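Local coordinates for 5' nucleotidase family protein (Staphylococcus aureus subsp. aureus, PDB 4Q7F) that belongs to the 5' nucleotidase family and joins a calcineurin-like phosphoesterase domain, which holds manganese and magnesium ions, to a family-specific C-terminal domain, at residues D315-E320 with T376-I381; A363-A368 with N383-N388. All coordinates share one frame; numbering follows the deposited sequence.

Following the chain from the N terminus, residues 315-320 come first, at the end of helix 304-317, then 363-368, 376-381 and finally 383-388. Contact 1 closes a loop of 55 residues by bringing the end of helix 304-317 to the start of helix 377-383. Contact 2 closes a shorter loop of 14 residues between the turn after strand 359-363 and the loop that leads into strand 390-396. The segments alternate, so the two contacts cross rather than nest. Helix 377-383 connects them: its N-terminal part serves contact 1, and the chain leaving its far end builds contact 2 beside the bound 3D1, with the two contact centres about 15 Å apart.

Contact 1: residues D315-E320 with T376-I381; sequences DWLDYE and TMRDVI
W316 and M377, a selenomethionine, both hold CG anti to the backbone N (chi1 -176° and -179°), and their side chains meet in a Met-aromatic contact. M377 CG lies over one face of the indole, 3.7 Å from the centroid of the W316 six-membered ring, while SE stands obliquely to it. Bends further along the M377 chain carry CE to within 3.9 Å of W316 CZ2. I381 CD1 then bridges the apolar side, 3.7 Å from W316 CZ3 and 3.8 Å from L317 CD2. W316 also meets, edge-to-face, the rings of Y82 of helix 78-85 and H86 just after it.

On the polar side, R378 NH2 donates a nearly straight hydrogen bond of 2.8 Å to D318 OD1 (173° at the hydrogen), part of a salt bridge. The oxygen lies in the guanidinium plane but is approached from above its own carboxylate, and L317 CB rests over one guanidinium face. One water joins D318 OD1, T376 OG1 and R378 NE. E314 also pairs with R378 NH2, and R40 with D318 OD2.

T376 occupies the N-cap position, with its N and OG1 both bonded to D379 OD2. The next two amides reach across the contact: M377 N to Y319 O and R378 N to L317 O, each 2.9 Å. These carbonyls thus meet the N-terminal end of helix 377-383, where the dipole would place partial positive charge, and D318 and E314 probably offset the charge of R378, with R40 sharing D318.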
loop_
_atom_site.group_PDB
_atom_site.type_symbol
_atom_site.label_atom_id
_atom_site.label_comp_id
_atom_site.label_asym_id
_atom_site.label_seq_id
_atom_site.Cartn_x
_atom_site.Cartn_y
_atom_site.Cartn_z
ATOM N N ASP A 315 -13.143 19.351 -8.893
ATOM C CA ASP A 315 -13.831 19.538 -10.172
ATOM C C ASP A 315 -13.575 18.331 -11.103
ATOM O O ASP A 315 -14.500 17.793 -11.698
ATOM C CB ASP A 315 -13.415 20.848 -10.834
ATOM C CG ASP A 315 -13.970 22.085 -10.109
ATOM O OD1 ASP A 315 -14.786 21.961 -9.157
ATOM O OD2 ASP A 315 -13.594 23.202 -10.493
ATOM N N TRP A 316 -12.318 17.895 -11.189
ATOM C CA TRP A 316 -11.955 16.756 -12.014
ATOM C C TRP A 316 -12.635 15.500 -11.502
ATOM O O TRP A 316 -13.167 14.722 -12.283
ATOM C CB TRP A 316 -10.433 16.588 -12.024
ATOM C CG TRP A 316 -9.937 15.524 -12.898
ATOM C CD1 TRP A 316 -9.858 15.554 -14.264
ATOM C CD2 TRP A 316 -9.354 14.280 -12.486
ATOM N NE1 TRP A 316 -9.285 14.392 -14.723
ATOM C CE2 TRP A 316 -8.972 13.593 -13.655
ATOM C CE3 TRP A 316 -9.126 13.682 -11.243
ATOM C CZ2 TRP A 316 -8.381 12.330 -13.618
ATOM C CZ3 TRP A 316 -8.539 12.441 -11.201
ATOM C CH2 TRP A 316 -8.162 11.774 -12.375
ATOM N N LEU A 317 -12.641 15.321 -10.179
ATOM C CA LEU A 317 -13.285 14.166 -9.587
ATOM C C LEU A 317 -14.787 14.121 -9.857
ATOM O O LEU A 317 -15.375 13.043 -9.915
ATOM C CB LEU A 317 -12.993 14.114 -8.089
ATOM C CG LEU A 317 -11.540 13.737 -7.791
ATOM C CD1 LEU A 317 -11.270 13.855 -6.311
ATOM C CD2 LEU A 317 -11.232 12.317 -8.275
ATOM N N ASP A 318 -15.404 15.282 -10.047
ATOM C CA ASP A 318 -16.835 15.346 -10.329
ATOM C C ASP A 318 -17.194 15.121 -11.786
ATOM O O ASP A 318 -18.379 15.040 -12.118
ATOM C CB ASP A 318 -17.408 16.703 -9.866
ATOM C CG ASP A 318 -17.481 16.819 -8.353
ATOM O OD1 ASP A 318 -17.486 15.762 -7.668
ATOM O OD2 ASP A 318 -17.539 17.964 -7.847
ATOM N N TYR A 319 -16.183 15.017 -12.659
ATOM C CA TYR A 319 -16.422 14.843 -14.082
ATOM C C TYR A 319 -17.273 13.603 -14.293
ATOM O O TYR A 319 -16.939 12.531 -13.802
ATOM C CB TYR A 319 -15.109 14.727 -14.867
ATOM C CG TYR A 319 -15.342 14.478 -16.338
ATOM C CD1 TYR A 319 -15.610 15.531 -17.207
ATOM C CD2 TYR A 319 -15.331 13.185 -16.854
ATOM C CE1 TYR A 319 -15.848 15.303 -18.559
ATOM C CE2 TYR A 319 -15.559 12.947 -18.202
ATOM C CZ TYR A 319 -15.815 14.009 -19.048
ATOM O OH TYR A 319 -16.044 13.770 -20.381
ATOM N N GLU A 320 -18.375 13.770 -15.012
ATOM C CA GLU A 320 -19.293 12.669 -15.261
ATOM C C GLU A 320 -18.819 11.748 -16.388
ATOM O O GLU A 320 -18.594 12.189 -17.516
ATOM C CB GLU A 320 -20.695 13.219 -15.556
ATOM C CG GLU A 320 -21.704 12.134 -15.878
ATOM C CD GLU A 320 -23.129 12.643 -15.964
ATOM O OE1 GLU A 320 -23.494 13.588 -15.223
ATOM O OE2 GLU A 320 -23.894 12.057 -16.759
ATOM N N THR A 376 -19.074 9.229 -11.701
ATOM C CA THR A 376 -18.085 10.295 -11.882
ATOM C C THR A 376 -16.665 9.706 -11.754
ATOM O O THR A 376 -16.502 8.545 -11.357
ATOM C CB THR A 376 -18.252 11.399 -10.826
ATOM O OG1 THR A 376 -18.010 10.847 -9.530
ATOM C CG2 THR A 376 -19.672 11.998 -10.871
HETATM N N MSE A 377 -15.659 10.511 -12.082
HETATM C CA MSE A 377 -14.249 10.084 -11.979
HETATM C C MSE A 377 -13.979 9.595 -10.553
HETATM O O MSE A 377 -13.310 8.566 -10.347
HETATM C CB MSE A 377 -13.364 11.256 -12.407
HETATM C CG MSE A 377 -11.869 10.947 -12.372
HETATM SE SE MSE A 377 -11.396 9.288 -13.363
HETATM C CE MSE A 377 -11.331 10.203 -15.091
ATOM N N ARG A 378 -14.541 10.318 -9.580
ATOM C CA ARG A 378 -14.436 9.998 -8.135
ATOM C C ARG A 378 -14.825 8.543 -7.870
ATOM O O ARG A 378 -14.126 7.819 -7.190
ATOM C CB ARG A 378 -15.370 10.911 -7.323
ATOM C CG ARG A 378 -15.193 10.851 -5.790
ATOM C CD ARG A 378 -16.202 11.709 -5.026
ATOM N NE ARG A 378 -16.219 13.071 -5.532
ATOM C CZ ARG A 378 -15.431 14.049 -5.111
ATOM N NH1 ARG A 378 -14.562 13.863 -4.114
ATOM N NH2 ARG A 378 -15.526 15.224 -5.696
ATOM N N ASP A 379 -15.955 8.140 -8.426
ATOM C CA ASP A 379 -16.472 6.782 -8.246
ATOM C C ASP A 379 -15.588 5.725 -8.874
ATOM O O ASP A 379 -15.375 4.671 -8.290
ATOM C CB ASP A 379 -17.888 6.712 -8.793
ATOM C CG ASP A 379 -18.781 7.793 -8.206
ATOM O OD1 ASP A 379 -18.882 7.869 -6.963
ATOM O OD2 ASP A 379 -19.371 8.571 -8.970
ATOM N N VAL A 380 -15.063 5.998 -10.067
ATOM C CA VAL A 380 -14.208 5.044 -10.761
ATOM C C VAL A 380 -12.936 4.785 -9.965
ATOM O O VAL A 380 -12.501 3.640 -9.812
ATOM C CB VAL A 380 -13.828 5.533 -12.184
ATOM C CG1 VAL A 380 -12.738 4.654 -12.781
ATOM C CG2 VAL A 380 -15.044 5.583 -13.100
ATOM N N ILE A 381 -12.331 5.866 -9.474
ATOM C CA ILE A 381 -11.098 5.755 -8.713
ATOM C C ILE A 381 -11.317 4.996 -7.398
ATOM O O ILE A 381 -10.497 4.154 -7.034
ATOM C CB ILE A 381 -10.453 7.134 -8.444
ATOM C CG1 ILE A 381 -10.046 7.805 -9.770
ATOM C CG2 ILE A 381 -9.225 6.932 -7.581
ATOM C CD1 ILE A 381 -9.498 9.226 -9.659
HETATM O O HOH W 1 -18.099 13.112 -7.523
#

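Contact 2: residues A363-A368 with N383-N388; sequences ALFDSA and NYPFPN. With 3D1 ((2R,3S,5R)-5-(6-amino-9H-purin-9-yl)-tetrahydro-2-(hydroxymethyl)furan-3-ol), chain D.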
loop_
_atom_site.group_PDB
_atom_site.type_symbol
_atom_site.label_atom_id
_atom_site.label_comp_id
_atom_site.label_asym_id
_atom_site.label_seq_id
_atom_site.Cartn_x
_atom_site.Cartn_y
_atom_site.Cartn_z
ATOM N N ALA A 363 -10.254 -8.219 -7.174
ATOM C CA ALA A 363 -10.518 -8.075 -5.762
ATOM C C ALA A 363 -11.552 -6.970 -5.644
ATOM O O ALA A 363 -11.791 -6.238 -6.611
ATOM C CB ALA A 363 -9.247 -7.698 -5.017
ATOM N N LEU A 364 -12.239 -6.918 -4.507
ATOM C CA LEU A 364 -13.117 -5.795 -4.209
ATOM C C LEU A 364 -12.255 -4.928 -3.272
ATOM O O LEU A 364 -11.945 -5.323 -2.131
ATOM C CB LEU A 364 -14.395 -6.228 -3.509
ATOM C CG LEU A 364 -15.346 -5.069 -3.191
ATOM C CD1 LEU A 364 -15.914 -4.473 -4.470
ATOM C CD2 LEU A 364 -16.453 -5.552 -2.280
ATOM N N PHE A 365 -11.837 -3.774 -3.757
ATOM C CA PHE A 365 -10.974 -2.895 -2.950
ATOM C C PHE A 365 -11.725 -2.182 -1.787
ATOM O O PHE A 365 -12.940 -2.006 -1.817
ATOM C CB PHE A 365 -10.171 -1.951 -3.861
ATOM C CG PHE A 365 -9.296 -2.685 -4.853
ATOM C CD1 PHE A 365 -8.181 -3.401 -4.419
ATOM C CD2 PHE A 365 -9.582 -2.672 -6.214
ATOM C CE1 PHE A 365 -7.371 -4.083 -5.319
ATOM C CE2 PHE A 365 -8.775 -3.366 -7.121
ATOM C CZ PHE A 365 -7.672 -4.070 -6.673
ATOM N N ASP A 366 -10.986 -1.794 -0.758
ATOM C CA ASP A 366 -11.603 -1.209 0.446
ATOM C C ASP A 366 -12.497 -0.005 0.216
ATOM O O ASP A 366 -13.500 0.155 0.887
ATOM C CB ASP A 366 -10.534 -0.940 1.501
ATOM C CG ASP A 366 -10.003 -2.231 2.100
ATOM O OD1 ASP A 366 -10.837 -3.089 2.482
ATOM O OD2 ASP A 366 -8.773 -2.398 2.182
ATOM N N SER A 367 -12.152 0.811 -0.766
ATOM C CA SER A 367 -12.950 1.994 -1.102
ATOM C C SER A 367 -14.042 1.713 -2.176
ATOM O O SER A 367 -14.733 2.641 -2.642
ATOM C CB SER A 367 -11.997 3.069 -1.608
ATOM O OG SER A 367 -11.190 2.551 -2.673
ATOM N N ALA A 368 -14.205 0.441 -2.549
ATOM C CA ALA A 368 -15.139 0.069 -3.599
ATOM C C ALA A 368 -16.574 0.008 -3.134
ATOM O O ALA A 368 -17.021 -1.020 -2.632
ATOM C CB ALA A 368 -14.743 -1.281 -4.209
ATOM N N ASN A 383 -13.439 2.734 -6.786
ATOM C CA ASN A 383 -13.622 1.299 -7.090
ATOM C C ASN A 383 -12.366 0.612 -7.642
ATOM O O ASN A 383 -12.229 -0.587 -7.518
ATOM C CB ASN A 383 -14.828 1.120 -7.975
ATOM C CG ASN A 383 -16.114 1.326 -7.197
ATOM O OD1 ASN A 383 -16.501 0.469 -6.406
ATOM N ND2 ASN A 383 -16.760 2.463 -7.390
ATOM N N TYR A 384 -11.450 1.374 -8.217
ATOM C CA TYR A 384 -10.177 0.794 -8.685
ATOM C C TYR A 384 -9.083 1.786 -8.326
ATOM O O TYR A 384 -8.653 2.536 -9.187
ATOM C CB TYR A 384 -10.161 0.513 -10.208
ATOM C CG TYR A 384 -9.267 -0.659 -10.471
ATOM C CD1 TYR A 384 -7.892 -0.539 -10.393
ATOM C CD2 TYR A 384 -9.807 -1.931 -10.650
ATOM C CE1 TYR A 384 -7.075 -1.638 -10.564
ATOM C CE2 TYR A 384 -8.991 -3.033 -10.814
ATOM C CZ TYR A 384 -7.635 -2.879 -10.764
ATOM O OH TYR A 384 -6.807 -3.956 -10.900
ATOM N N PRO A 385 -8.594 1.751 -7.074
ATOM C CA PRO A 385 -7.628 2.749 -6.607
ATOM C C PRO A 385 -6.152 2.452 -6.871
ATOM O O PRO A 385 -5.312 3.191 -6.386
ATOM C CB PRO A 385 -7.882 2.787 -5.097
ATOM C CG PRO A 385 -8.284 1.378 -4.769
ATOM C CD PRO A 385 -8.933 0.793 -6.003
ATOM N N PHE A 386 -5.838 1.404 -7.631
ATOM C CA PHE A 386 -4.440 1.126 -7.936
ATOM C C PHE A 386 -4.158 1.300 -9.418
ATOM O O PHE A 386 -5.050 1.096 -10.251
ATOM C CB PHE A 386 -4.065 -0.277 -7.479
ATOM C CG PHE A 386 -4.109 -0.450 -5.996
ATOM C CD1 PHE A 386 -3.124 0.119 -5.186
ATOM C CD2 PHE A 386 -5.116 -1.182 -5.399
ATOM C CE1 PHE A 386 -3.162 -0.032 -3.813
ATOM C CE2 PHE A 386 -5.151 -1.346 -4.027
ATOM C CZ PHE A 386 -4.179 -0.775 -3.234
ATOM N N PRO A 387 -2.908 1.640 -9.770
ATOM C CA PRO A 387 -2.590 1.761 -11.190
ATOM C C PRO A 387 -2.152 0.408 -11.807
ATOM O O PRO A 387 -1.057 0.271 -12.354
ATOM C CB PRO A 387 -1.489 2.816 -11.199
ATOM C CG PRO A 387 -0.790 2.651 -9.880
ATOM C CD PRO A 387 -1.778 2.060 -8.914
ATOM N N ASN A 388 -3.027 -0.585 -11.723
ATOM C CA ASN A 388 -2.763 -1.904 -12.275
ATOM C C ASN A 388 -3.148 -2.036 -13.748
ATOM O O ASN A 388 -4.171 -1.496 -14.179
ATOM C CB ASN A 388 -3.623 -2.957 -11.613
ATOM C CG ASN A 388 -3.416 -3.078 -10.124
ATOM O OD1 ASN A 388 -4.371 -3.405 -9.395
ATOM N ND2 ASN A 388 -2.217 -2.847 -9.662
HETATM O "O5'" 3D1 D . 1.773 -5.696 0.830
HETATM C "C5'" 3D1 D . 1.028 -5.380 -0.343
HETATM C "C4'" 3D1 D . 1.187 -3.912 -0.699
HETATM O "O4'" 3D1 D . 0.649 -3.752 -2.003
HETATM C "C1'" 3D1 D . -0.551 -2.972 -1.990
HETATM N N9 3D1 D . -1.551 -3.597 -2.900
HETATM C C4 3D1 D . -1.563 -3.344 -4.201
HETATM N N3 3D1 D . -0.806 -2.566 -5.007
HETATM C C2 3D1 D . -1.058 -2.504 -6.328
HETATM N N1 3D1 D . -2.057 -3.212 -6.922
HETATM C C6 3D1 D . -2.883 -4.027 -6.228
HETATM N N6 3D1 D . -3.868 -4.720 -6.863
HETATM C C5 3D1 D . -2.655 -4.150 -4.772
HETATM N N7 3D1 D . -3.217 -4.815 -3.742
HETATM C C8 3D1 D . -2.537 -4.487 -2.613
HETATM C "C2'" 3D1 D . -0.957 -2.824 -0.531
HETATM C "C3'" 3D1 D . 0.392 -2.933 0.155
HETATM O "O3'" 3D1 D . 1.021 -1.634 0.133
HETATM O O HOH W 2 -12.879 -3.092 -6.536
#
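N383 brings its side-chain oxygen against A368, with OD1 3.1 Å from A368 CA; the same oxygen accepts a hydrogen bond from G370 N, and ND2 is bound to D379 O, which fixes the amide at both ends. The main-chain N383 O lies at the edge of the F365 ring and takes a bond from a water, 2.8 Å away, that in turn accepts from F365 N. Y384 follows as the chain leaves helix 377-383. It presents a ring face to F365 in a T-shaped pair, planes at 76°, with F365 CE2 3.7 Å from Y384 CE2.

P385 fits beside the same phenylalanine, its CD 3.5 Å from F365 CD2, while CG faces S367 OG, a hydroxyl bonded to N382 O. S367 belongs to the type I beta turn F365-A368. The F365 ring joins those of Y384 and F386 in an aromatic cluster. Of the cluster, F365 and F386 line the 3D1 pocket, which is built by residues of both the phosphoesterase and the C-terminal domains, and N388 joins them there.

F386 turns its edge toward the face of F365 in an offset edge-to-face pair, planes at 69°, with F386 CD2 3.7 Å from F365 CE1. One face of F386 lies against the 3D1 purine. An inverse gamma turn about P387 brings the chain round to N388, which reads the base edge with both amide atoms: ND2 donates to 3D1 N1 over 2.8 Å at 168°, and OD1 accepts from 3D1 N6 over 2.9 Å, while N6 sits obliquely to the F365 ring, nearest CZ.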